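Local coordinates for sensor protein (Shewanella oneidensis, PDB 3LIC), which is a putative transmembrane histidine kinase whose extracellular PDC-fold domain probably senses an external signal and passes it into a two-component regulatory pathway, at residues A[27-32]-A[130-135]; A[33-38]-A[63-68]; A[37-42]-A[161-166]; A[69-74]-A[169-174]. All coordinates share one frame; numbering follows the deposited sequence.

Contact 1: A[27-32]-A[130-135]; sequences FLLEHA and GYWSKA
L29 and A32, one turn apart on the long N-terminal helix, meet the six-membered ring of W132, which stands on strand 131-137 at the margin of the six-stranded sheet. This helix, 2-46, laid along an antiparallel sheet is a hallmark of the PDC sensor fold. The ring reaches the helix with its far corner: CD2 of L29 lies 3.6 Å from W132 CZ2, and the methyl CB of A32 lies 3.9 Å from W132 CH2. Both carbons come in obliquely. The backbone oxygen O of L29, in contrast, lies in the ring plane, at the edge, 3.8 Å from W132 CZ2. On the helix side, CG of L29 sits opposite its own carbonyl carbon (chi1 -65°), which swings the CD2 branch round to the ring although CB does not aim at it.

A second shell holds the indole in place. The ring of W254, from a loop of the other sheet's half of the chain, meets it edge-to-face, Y149 comes against it with planes at about 50°, and L167 touches both W132 and L29. An alanine here would take away the ring that L29 CD2 and A32 CB touch, and would probably leave a gap between helix and strand and W254 without its edge-to-face partner. Backbone hydrogen bonds from Y131 to A150 and from S133 to T148 tie the strand to its neighbour. Just past W132, S133 OG takes a bond from T148 N and donates to K134 O at 2.9 Å, lying 35° above that carbonyl's plane.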
# COMPACT_ATOMS: atom_id res chain seq x y z
N PHE A 27 11.26 2.08 3.50
CA PHE A 27 11.24 2.17 4.93
C PHE A 27 9.77 2.22 5.49
O PHE A 27 9.50 1.64 6.52
CB PHE A 27 12.19 3.30 5.42
CG PHE A 27 13.65 2.94 5.24
CD1 PHE A 27 14.25 1.97 6.07
CD2 PHE A 27 14.43 3.55 4.27
CE1 PHE A 27 15.59 1.61 5.90
CE2 PHE A 27 15.74 3.18 4.09
CZ PHE A 27 16.32 2.20 4.90
N LEU A 28 8.84 2.83 4.76
CA LEU A 28 7.45 2.89 5.15
C LEU A 28 6.84 1.49 5.17
O LEU A 28 6.14 1.13 6.12
CB LEU A 28 6.69 3.75 4.14
CG LEU A 28 5.15 3.83 4.34
CD1 LEU A 28 4.81 4.35 5.76
CD2 LEU A 28 4.50 4.71 3.31
N LEU A 29 7.12 0.68 4.14
CA LEU A 29 6.49 -0.63 3.98
C LEU A 29 7.13 -1.61 4.94
O LEU A 29 6.46 -2.44 5.55
CB LEU A 29 6.63 -1.10 2.51
CG LEU A 29 5.92 -0.30 1.39
CD1 LEU A 29 6.28 -0.85 -0.01
CD2 LEU A 29 4.41 -0.32 1.55
N GLU A 30 8.44 -1.47 5.17
CA GLU A 30 9.08 -2.34 6.13
C GLU A 30 8.64 -1.99 7.56
O GLU A 30 8.53 -2.90 8.39
CB GLU A 30 10.61 -2.32 6.00
CG GLU A 30 11.05 -2.81 4.62
CD GLU A 30 12.57 -2.74 4.43
OE1 GLU A 30 13.23 -2.10 5.26
OE2 GLU A 30 13.10 -3.32 3.43
N HIS A 31 8.44 -0.69 7.86
CA HIS A 31 7.92 -0.31 9.18
C HIS A 31 6.52 -0.96 9.44
O HIS A 31 6.25 -1.51 10.49
CB HIS A 31 7.85 1.23 9.28
CG HIS A 31 7.34 1.72 10.60
ND1 HIS A 31 6.68 2.93 10.75
CD2 HIS A 31 7.36 1.14 11.82
CE1 HIS A 31 6.32 3.08 12.02
NE2 HIS A 31 6.74 2.01 12.69
N ALA A 32 5.65 -0.92 8.45
CA ALA A 32 4.30 -1.50 8.56
C ALA A 32 4.37 -3.04 8.72
O ALA A 32 3.67 -3.62 9.54
CB ALA A 32 3.48 -1.15 7.29
N GLY A 130 2.92 -13.30 6.40
CA GLY A 130 2.45 -11.96 6.07
C GLY A 130 2.29 -11.68 4.58
O GLY A 130 2.95 -12.28 3.74
N TYR A 131 1.40 -10.76 4.25
CA TYR A 131 0.90 -10.63 2.90
C TYR A 131 0.45 -9.16 2.65
O TYR A 131 -0.33 -8.64 3.45
CB TYR A 131 -0.34 -11.58 2.86
CG TYR A 131 -1.14 -11.31 1.65
CD1 TYR A 131 -0.65 -11.76 0.40
CD2 TYR A 131 -2.31 -10.59 1.69
CE1 TYR A 131 -1.30 -11.55 -0.81
CE2 TYR A 131 -3.00 -10.32 0.42
CZ TYR A 131 -2.44 -10.83 -0.82
OH TYR A 131 -2.99 -10.70 -2.07
N TRP A 132 0.86 -8.49 1.55
CA TRP A 132 0.24 -7.22 1.16
C TRP A 132 -0.98 -7.44 0.29
O TRP A 132 -0.92 -8.24 -0.60
CB TRP A 132 1.19 -6.34 0.35
CG TRP A 132 2.15 -5.65 1.21
CD1 TRP A 132 3.45 -5.99 1.41
CD2 TRP A 132 1.90 -4.47 2.03
NE1 TRP A 132 4.03 -5.13 2.30
CE2 TRP A 132 3.12 -4.17 2.68
CE3 TRP A 132 0.77 -3.66 2.28
CZ2 TRP A 132 3.26 -3.09 3.60
CZ3 TRP A 132 0.91 -2.53 3.16
CH2 TRP A 132 2.13 -2.28 3.82
N SER A 133 -2.08 -6.72 0.51
CA SER A 133 -3.22 -6.84 -0.44
C SER A 133 -2.98 -5.92 -1.67
O SER A 133 -2.11 -5.00 -1.64
CB SER A 133 -4.47 -6.35 0.27
OG SER A 133 -4.27 -4.94 0.45
N LYS A 134 -3.76 -6.12 -2.73
CA LYS A 134 -3.81 -5.17 -3.82
C LYS A 134 -4.52 -3.89 -3.25
O LYS A 134 -5.13 -3.92 -2.13
CB LYS A 134 -4.64 -5.76 -5.00
CG LYS A 134 -6.15 -5.97 -4.67
CD LYS A 134 -6.88 -6.95 -5.65
CE LYS A 134 -8.17 -6.33 -6.22
NZ LYS A 134 -8.93 -5.61 -5.14
N ALA A 135 -4.50 -2.82 -4.02
CA ALA A 135 -5.20 -1.59 -3.65
C ALA A 135 -6.72 -1.81 -3.65
O ALA A 135 -7.27 -2.40 -4.59
CB ALA A 135 -4.84 -0.45 -4.59

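Contact 2: A[33-38]-A[63-68]; sequences QANTQG and TNRIQR
R65 reaches across from helix 55-68 to the flank of the long helix and lays its guanidinium beside the peptide that joins N35 to T36. Its chain is extended from CG to NE (chi2 174°), which lets the side chain span the gap and brings the charged end to the far helix, although the closest CA atoms, of N35 and R65, are still 9.3 Å apart. The side chains of N35 and R65 run past one another, pointing opposite ways, their amide and guanidinium planes turned 50° apart. R65 makes no hydrogen bond to the amide of N35; the part of that side chain nearest it is CB, 3.5 Å from R65 NH2.

The polar link goes to the main chain instead. R65 NH1 donates to N35 O at 3.2 Å, but the bond is bent, and the nitrogen stands 66° out of the carbonyl plane, well away from either lone pair. N35 C and T36 N lie at the edge of the guanidinium, close to its plane. T36 N and R65 NH2 are 3.2 Å apart, yet both are donors and form no bond. The side chain of T36 crosses that of R65 at about a right angle, its OG1 3.6 Å from R65 NH2; that hydroxyl is already bonded to A32 O, one turn back in its own helix.

R65 NE has a further, weak hydrogen bond to S75 OG on strand 74-79. In the PDC fold seen here, both helices rest on one face of the six-stranded sheet: T36 packs on T163 of strand 161-168, next in the sheet to the strand of S75, and F72 of the following loop fits against N35 and I66.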
# COMPACT_ATOMS: atom_id res chain seq x y z
N GLN A 33 5.26 -3.66 7.93
CA GLN A 33 5.53 -5.09 8.02
C GLN A 33 5.95 -5.49 9.41
O GLN A 33 5.29 -6.34 10.03
CB GLN A 33 6.54 -5.52 6.97
CG GLN A 33 5.96 -5.33 5.55
CD GLN A 33 6.97 -5.45 4.36
OE1 GLN A 33 8.09 -5.90 4.52
NE2 GLN A 33 6.56 -5.00 3.20
N ALA A 34 7.02 -4.87 9.88
CA ALA A 34 7.61 -5.15 11.19
C ALA A 34 6.65 -5.03 12.35
O ALA A 34 6.63 -5.89 13.25
CB ALA A 34 8.77 -4.23 11.45
N ASN A 35 5.86 -3.96 12.33
CA ASN A 35 4.83 -3.76 13.34
C ASN A 35 3.66 -4.74 13.34
O ASN A 35 3.19 -5.16 14.37
CB ASN A 35 4.29 -2.35 13.20
CG ASN A 35 5.10 -1.38 14.03
OD1 ASN A 35 4.53 -0.60 14.81
ND2 ASN A 35 6.43 -1.44 13.91
N THR A 36 3.14 -5.04 12.17
CA THR A 36 2.11 -6.05 12.05
C THR A 36 2.67 -7.42 12.48
O THR A 36 2.05 -8.12 13.26
CB THR A 36 1.60 -6.12 10.63
OG1 THR A 36 1.29 -4.79 10.26
CG2 THR A 36 0.31 -6.98 10.52
N GLN A 37 3.86 -7.77 12.00
CA GLN A 37 4.48 -9.00 12.48
C GLN A 37 4.66 -9.01 14.01
O GLN A 37 4.43 -10.02 14.66
CB GLN A 37 5.83 -9.24 11.74
CG GLN A 37 5.63 -9.52 10.26
CD GLN A 37 6.96 -9.49 9.49
OE1 GLN A 37 8.02 -9.30 10.07
NE2 GLN A 37 6.91 -9.65 8.17
N GLY A 38 5.04 -7.88 14.59
CA GLY A 38 5.31 -7.85 16.04
C GLY A 38 3.95 -8.10 16.74
O GLY A 38 3.84 -8.94 17.65
N THR A 63 -6.01 1.65 19.24
CA THR A 63 -5.93 3.14 19.28
C THR A 63 -4.56 3.67 19.57
O THR A 63 -4.05 4.56 18.83
CB THR A 63 -6.91 3.77 20.30
OG1 THR A 63 -8.20 3.34 19.95
CG2 THR A 63 -6.88 5.34 20.22
N ASN A 64 -3.96 3.15 20.64
CA ASN A 64 -2.61 3.57 21.03
C ASN A 64 -1.58 3.31 19.93
O ASN A 64 -0.67 4.12 19.67
CB ASN A 64 -2.19 2.80 22.29
CG ASN A 64 -2.99 3.19 23.50
OD1 ASN A 64 -3.70 4.18 23.45
ND2 ASN A 64 -2.89 2.42 24.59
N ARG A 65 -1.73 2.17 19.27
CA ARG A 65 -0.79 1.82 18.18
C ARG A 65 -0.96 2.73 17.00
O ARG A 65 0.04 3.14 16.38
CB ARG A 65 -0.96 0.30 17.85
CG ARG A 65 -1.05 -0.06 16.36
CD ARG A 65 -1.07 -1.68 16.16
NE ARG A 65 -0.64 -2.11 14.84
CZ ARG A 65 0.50 -2.73 14.67
NH1 ARG A 65 1.23 -3.00 15.75
NH2 ARG A 65 0.92 -3.08 13.46
N ILE A 66 -2.17 3.09 16.62
CA ILE A 66 -2.32 4.01 15.49
C ILE A 66 -1.88 5.42 15.94
O ILE A 66 -1.15 6.16 15.24
CB ILE A 66 -3.84 3.94 15.00
CG1 ILE A 66 -4.00 2.60 14.27
CG2 ILE A 66 -4.27 5.11 14.08
CD1 ILE A 66 -2.93 2.44 13.15
N GLN A 67 -2.31 5.79 17.14
CA GLN A 67 -1.95 7.08 17.70
C GLN A 67 -0.41 7.25 17.77
O GLN A 67 0.13 8.31 17.45
CB GLN A 67 -2.57 7.20 19.09
CG GLN A 67 -2.73 8.62 19.57
CD GLN A 67 -3.85 8.75 20.64
OE1 GLN A 67 -4.44 9.81 20.79
NE2 GLN A 67 -4.13 7.68 21.36
N ARG A 68 0.28 6.19 18.13
CA ARG A 68 1.75 6.24 18.20
C ARG A 68 2.52 6.08 16.89
O ARG A 68 3.71 6.36 16.85
CB ARG A 68 2.25 5.28 19.32
CG ARG A 68 1.58 5.72 20.65
CD ARG A 68 2.28 5.40 21.97
NE ARG A 68 1.74 4.17 22.52
CZ ARG A 68 1.17 4.01 23.72
NH1 ARG A 68 0.73 2.80 24.05
NH2 ARG A 68 1.05 5.02 24.57

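Contact 3: A[37-42]-A[161-166]; sequences QGLSDF and GVTTVD. With EDO (1,2-ethanediol), chain B.
Where the long helix of the PDC fold lies over the middle of its six-stranded sheet, S40 and L39 close on T163 of strand 161-168. The approach is tight, the CA atoms of S40 and T163 being 5.9 Å apart. T163 OG1 donates to S40 OG at 2.8 Å; S40 OG in turn is hydrogen-bonded to V151 O on the next strand, so this buried hydroxyl bridges two strands from the helix. OG1 of T163 is tucked between its own backbone N and carbonyl carbon (chi1 70°), the placement that brings it to the serine while CG2 stays nearby, 3.5 Å from S40 OG. Beside this bond L39 crosses obliquely, its CD2 3.9 Å from T163 CB. A valine in place of T163 would remove the hydroxyl and would probably leave S40 OG without the donor that T163 provides, with only its bond to V151 O of the two described.

T164 and D166 point to the other face of the sheet, the side on which PDC sensors commonly bind ligands. A 1,2-ethanediol, probably from the crystallisation liquor, sits there and is also bonded to Y136 OH. T164 OG1 donates to its O1 at 2.6 Å, having accepted a bond from A76 N. The diol's O2 donates to D166 OD1, 2.6 Å away, an oxygen that Y93 OH also reaches.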
# COMPACT_ATOMS: atom_id res chain seq x y z
N GLN A 37 3.86 -7.77 12.00
CA GLN A 37 4.48 -9.00 12.48
C GLN A 37 4.66 -9.01 14.01
O GLN A 37 4.43 -10.02 14.66
CB GLN A 37 5.83 -9.24 11.74
CG GLN A 37 5.63 -9.52 10.26
CD GLN A 37 6.96 -9.49 9.49
OE1 GLN A 37 8.02 -9.30 10.07
NE2 GLN A 37 6.91 -9.65 8.17
N GLY A 38 5.04 -7.88 14.59
CA GLY A 38 5.31 -7.85 16.04
C GLY A 38 3.95 -8.10 16.74
O GLY A 38 3.84 -8.94 17.65
N LEU A 39 2.89 -7.44 16.25
CA LEU A 39 1.59 -7.60 16.93
C LEU A 39 1.05 -9.04 16.81
O LEU A 39 0.61 -9.62 17.82
CB LEU A 39 0.56 -6.53 16.51
CG LEU A 39 -0.83 -6.69 17.12
CD1 LEU A 39 -0.80 -6.63 18.66
CD2 LEU A 39 -1.78 -5.59 16.52
N SER A 40 1.12 -9.62 15.61
CA SER A 40 0.69 -11.03 15.52
C SER A 40 1.55 -11.99 16.35
O SER A 40 1.09 -12.95 16.88
CB SER A 40 0.62 -11.51 14.06
OG SER A 40 -0.51 -10.88 13.45
N ASP A 41 2.83 -11.70 16.43
CA ASP A 41 3.77 -12.45 17.24
C ASP A 41 3.35 -12.36 18.73
O ASP A 41 3.18 -13.40 19.37
CB ASP A 41 5.18 -11.86 17.00
CG ASP A 41 6.28 -12.88 17.16
OD1 ASP A 41 7.36 -12.58 17.72
OD2 ASP A 41 6.07 -14.00 16.73
N PHE A 42 3.13 -11.16 19.27
CA PHE A 42 2.68 -11.02 20.68
C PHE A 42 1.39 -11.80 20.95
O PHE A 42 1.29 -12.56 21.95
CB PHE A 42 2.50 -9.54 21.17
CG PHE A 42 3.65 -8.53 20.75
CD1 PHE A 42 4.97 -8.99 20.41
CD2 PHE A 42 3.41 -7.13 20.68
CE1 PHE A 42 6.03 -8.12 20.00
CE2 PHE A 42 4.47 -6.24 20.29
CZ PHE A 42 5.80 -6.72 19.96
N GLY A 161 -6.49 -16.05 13.49
CA GLY A 161 -6.81 -14.78 12.85
C GLY A 161 -5.68 -14.04 12.16
O GLY A 161 -4.59 -14.57 12.00
N VAL A 162 -5.90 -12.79 11.80
CA VAL A 162 -4.80 -11.90 11.35
C VAL A 162 -4.86 -10.53 12.07
O VAL A 162 -5.93 -10.08 12.51
CB VAL A 162 -4.96 -11.67 9.87
CG1 VAL A 162 -5.03 -13.03 9.08
CG2 VAL A 162 -6.27 -10.87 9.58
N THR A 163 -3.73 -9.85 12.21
CA THR A 163 -3.71 -8.44 12.54
C THR A 163 -3.21 -7.71 11.27
O THR A 163 -2.57 -8.33 10.42
CB THR A 163 -2.83 -8.13 13.72
OG1 THR A 163 -1.45 -8.29 13.36
CG2 THR A 163 -3.12 -9.09 14.88
N THR A 164 -3.51 -6.43 11.14
CA THR A 164 -3.31 -5.76 9.86
C THR A 164 -2.76 -4.41 10.12
O THR A 164 -2.87 -3.91 11.24
CB THR A 164 -4.62 -5.55 9.04
OG1 THR A 164 -5.50 -4.66 9.74
CG2 THR A 164 -5.34 -6.90 8.68
N VAL A 165 -2.17 -3.80 9.11
CA VAL A 165 -1.91 -2.36 9.16
C VAL A 165 -2.40 -1.87 7.78
O VAL A 165 -2.16 -2.55 6.74
CB VAL A 165 -0.39 -2.00 9.43
CG1 VAL A 165 -0.14 -0.54 9.47
CG2 VAL A 165 0.00 -2.42 10.84
N ASP A 166 -3.16 -0.77 7.76
CA ASP A 166 -3.61 -0.11 6.53
C ASP A 166 -2.77 1.14 6.28
O ASP A 166 -2.48 1.92 7.21
CB ASP A 166 -5.10 0.34 6.63
CG ASP A 166 -6.05 -0.82 6.86
OD1 ASP A 166 -7.19 -0.57 7.34
OD2 ASP A 166 -5.67 -1.98 6.53
C1 EDO B . -8.37 -4.22 7.24
O1 EDO B . -7.16 -3.78 7.89
C2 EDO B . -9.41 -3.11 7.12
O2 EDO B . -8.96 -2.13 6.15

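Contact 4: A[69-74]-A[169-174]; sequences NPDFFG and LDRLPE
P70 O accepts a hydrogen bond from R171. The NH1 of R171 donates to it at 2.7 Å in an almost straight bond (165° at the hydrogen), and the oxygen lies at the edge of the guanidinium while the donor lies in the plane of the carbonyl. A bend at chi3 (64°) turns the end of the arginine toward the loop.

The other nitrogen, NH2, has a looser hold. D71 OD1 is 3.9 Å from R171 NH2, a long salt bridge held by charge rather than by a hydrogen bond, since the carboxylate oxygen stands off the guanidinium plane. The aspartate lies roughly square to the arginine side chain, their planes 43° apart. A water fills in between, giving a hydrogen to D71 OD1 at 2.6 Å and accepting a weak bond from R171 NH2 at 2.9 Å. D71 OD1 has a firmer partner in Q175 NE2.

This loop leads from helix 55-68 into strand 74-79 of the PDC sheet. It starts with a type I turn, closed by F72 N to N69 O at 3.1 Å, and then F73 and G74 both face D166 in a classic beta bulge. N69 O and F72 O each accept from R96 NH1. On the arginine's side, L172 N bonds to L169 O at 3.0 Å.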
# COMPACT_ATOMS: atom_id res chain seq x y z
N ASN A 69 1.86 5.65 15.81
CA ASN A 69 2.51 5.53 14.50
C ASN A 69 1.81 6.37 13.48
O ASN A 69 0.88 5.90 12.84
CB ASN A 69 2.57 4.07 14.05
CG ASN A 69 3.36 3.22 15.02
OD1 ASN A 69 2.81 2.55 15.90
ND2 ASN A 69 4.63 3.27 14.89
N PRO A 70 2.25 7.62 13.32
CA PRO A 70 1.55 8.61 12.46
C PRO A 70 1.36 8.14 11.02
O PRO A 70 0.38 8.56 10.38
CB PRO A 70 2.49 9.83 12.46
CG PRO A 70 3.20 9.75 13.90
CD PRO A 70 3.39 8.21 14.08
N ASP A 71 2.28 7.33 10.47
CA ASP A 71 2.15 6.88 9.06
C ASP A 71 1.07 5.86 8.82
O ASP A 71 0.70 5.72 7.64
CB ASP A 71 3.44 6.28 8.53
CG ASP A 71 4.48 7.34 8.28
OD1 ASP A 71 4.13 8.41 7.70
OD2 ASP A 71 5.65 7.11 8.66
N PHE A 72 0.58 5.15 9.87
CA PHE A 72 -0.46 4.10 9.67
C PHE A 72 -1.84 4.72 9.61
O PHE A 72 -2.15 5.61 10.35
CB PHE A 72 -0.42 2.99 10.73
CG PHE A 72 0.96 2.31 10.92
CD1 PHE A 72 1.91 2.32 9.92
CD2 PHE A 72 1.23 1.60 12.07
CE1 PHE A 72 3.12 1.68 10.06
CE2 PHE A 72 2.46 0.94 12.25
CZ PHE A 72 3.43 1.02 11.22
N PHE A 73 -2.68 4.27 8.69
CA PHE A 73 -4.02 4.77 8.63
C PHE A 73 -4.93 4.03 9.62
O PHE A 73 -5.77 4.62 10.31
CB PHE A 73 -4.58 4.56 7.22
CG PHE A 73 -5.99 4.99 7.10
CD1 PHE A 73 -6.31 6.37 7.05
CD2 PHE A 73 -7.04 4.04 7.09
CE1 PHE A 73 -7.62 6.79 7.00
CE2 PHE A 73 -8.38 4.46 7.06
CZ PHE A 73 -8.65 5.86 7.02
N GLY A 74 -4.75 2.72 9.72
CA GLY A 74 -5.67 1.91 10.48
C GLY A 74 -5.07 0.54 10.82
O GLY A 74 -4.09 0.11 10.22
N LEU A 169 -3.81 5.37 0.57
CA LEU A 169 -3.05 5.76 -0.61
C LEU A 169 -2.91 7.23 -0.77
O LEU A 169 -1.88 7.68 -1.30
CB LEU A 169 -3.66 5.24 -1.92
CG LEU A 169 -3.95 3.75 -2.04
CD1 LEU A 169 -4.29 3.50 -3.50
CD2 LEU A 169 -2.85 2.86 -1.63
N ASP A 170 -3.93 8.00 -0.40
CA ASP A 170 -3.80 9.48 -0.53
C ASP A 170 -2.56 10.04 0.14
O ASP A 170 -2.07 11.12 -0.23
CB ASP A 170 -5.05 10.24 -0.01
CG ASP A 170 -6.26 10.10 -0.97
OD1 ASP A 170 -6.08 9.65 -2.16
OD2 ASP A 170 -7.40 10.42 -0.55
N ARG A 171 -2.02 9.33 1.11
CA ARG A 171 -0.83 9.85 1.79
C ARG A 171 0.52 9.54 1.17
O ARG A 171 1.53 10.12 1.56
CB ARG A 171 -0.83 9.40 3.24
CG ARG A 171 -1.95 10.02 4.00
CD ARG A 171 -1.87 9.68 5.48
NE ARG A 171 -0.65 10.29 5.99
CZ ARG A 171 -0.18 10.08 7.23
NH1 ARG A 171 -0.85 9.27 8.06
NH2 ARG A 171 0.93 10.67 7.63
N LEU A 172 0.57 8.55 0.27
CA LEU A 172 1.87 8.11 -0.25
C LEU A 172 2.70 9.22 -0.83
O LEU A 172 3.90 9.24 -0.61
CB LEU A 172 1.73 7.01 -1.30
CG LEU A 172 1.21 5.68 -0.78
CD1 LEU A 172 0.99 4.70 -1.95
CD2 LEU A 172 2.22 5.14 0.28
N PRO A 173 2.12 10.14 -1.61
CA PRO A 173 2.95 11.21 -2.23
C PRO A 173 3.71 12.06 -1.23
O PRO A 173 4.91 12.33 -1.38
CB PRO A 173 1.89 12.10 -2.92
CG PRO A 173 0.69 11.09 -3.23
CD PRO A 173 0.68 10.33 -1.93
N GLU A 174 3.01 12.52 -0.20
CA GLU A 174 3.70 13.19 0.87
C GLU A 174 4.71 12.28 1.61
O GLU A 174 5.81 12.73 1.97
CB GLU A 174 2.69 13.72 1.87
CG GLU A 174 3.44 14.11 3.13
CD GLU A 174 2.54 14.80 4.13
OE1 GLU A 174 1.31 14.48 4.15
OE2 GLU A 174 3.07 15.65 4.91
O HOH W 1 3.41 10.38 9.20

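In the fold
Contacts 1, 2 and 3 follow one another along helix 2-46, with centres 12 Å apart from 1 to 2 and about 8 Å from 2 to 3. Contacts 2 and 3 share Q37 and G38 and touch where T36 CG2 lies 3.2 Å from T163 O and R65 NH1 3.7 Å from L39 CB. Contact 4 lies off that line, its centre about 12 Å from that of contact 1, 13 Å from contact 2 and 18 Å from contact 3, but loop 69-74 joins it to the rest: F72 CZ packs 3.6 Å from H31 CE1, and F72 also meets I66. G74 O lies 2.8 Å from D166 N, probably hydrogen-bonded, so the bulge adjoins D166, one of the residues bonded to the ethanediol.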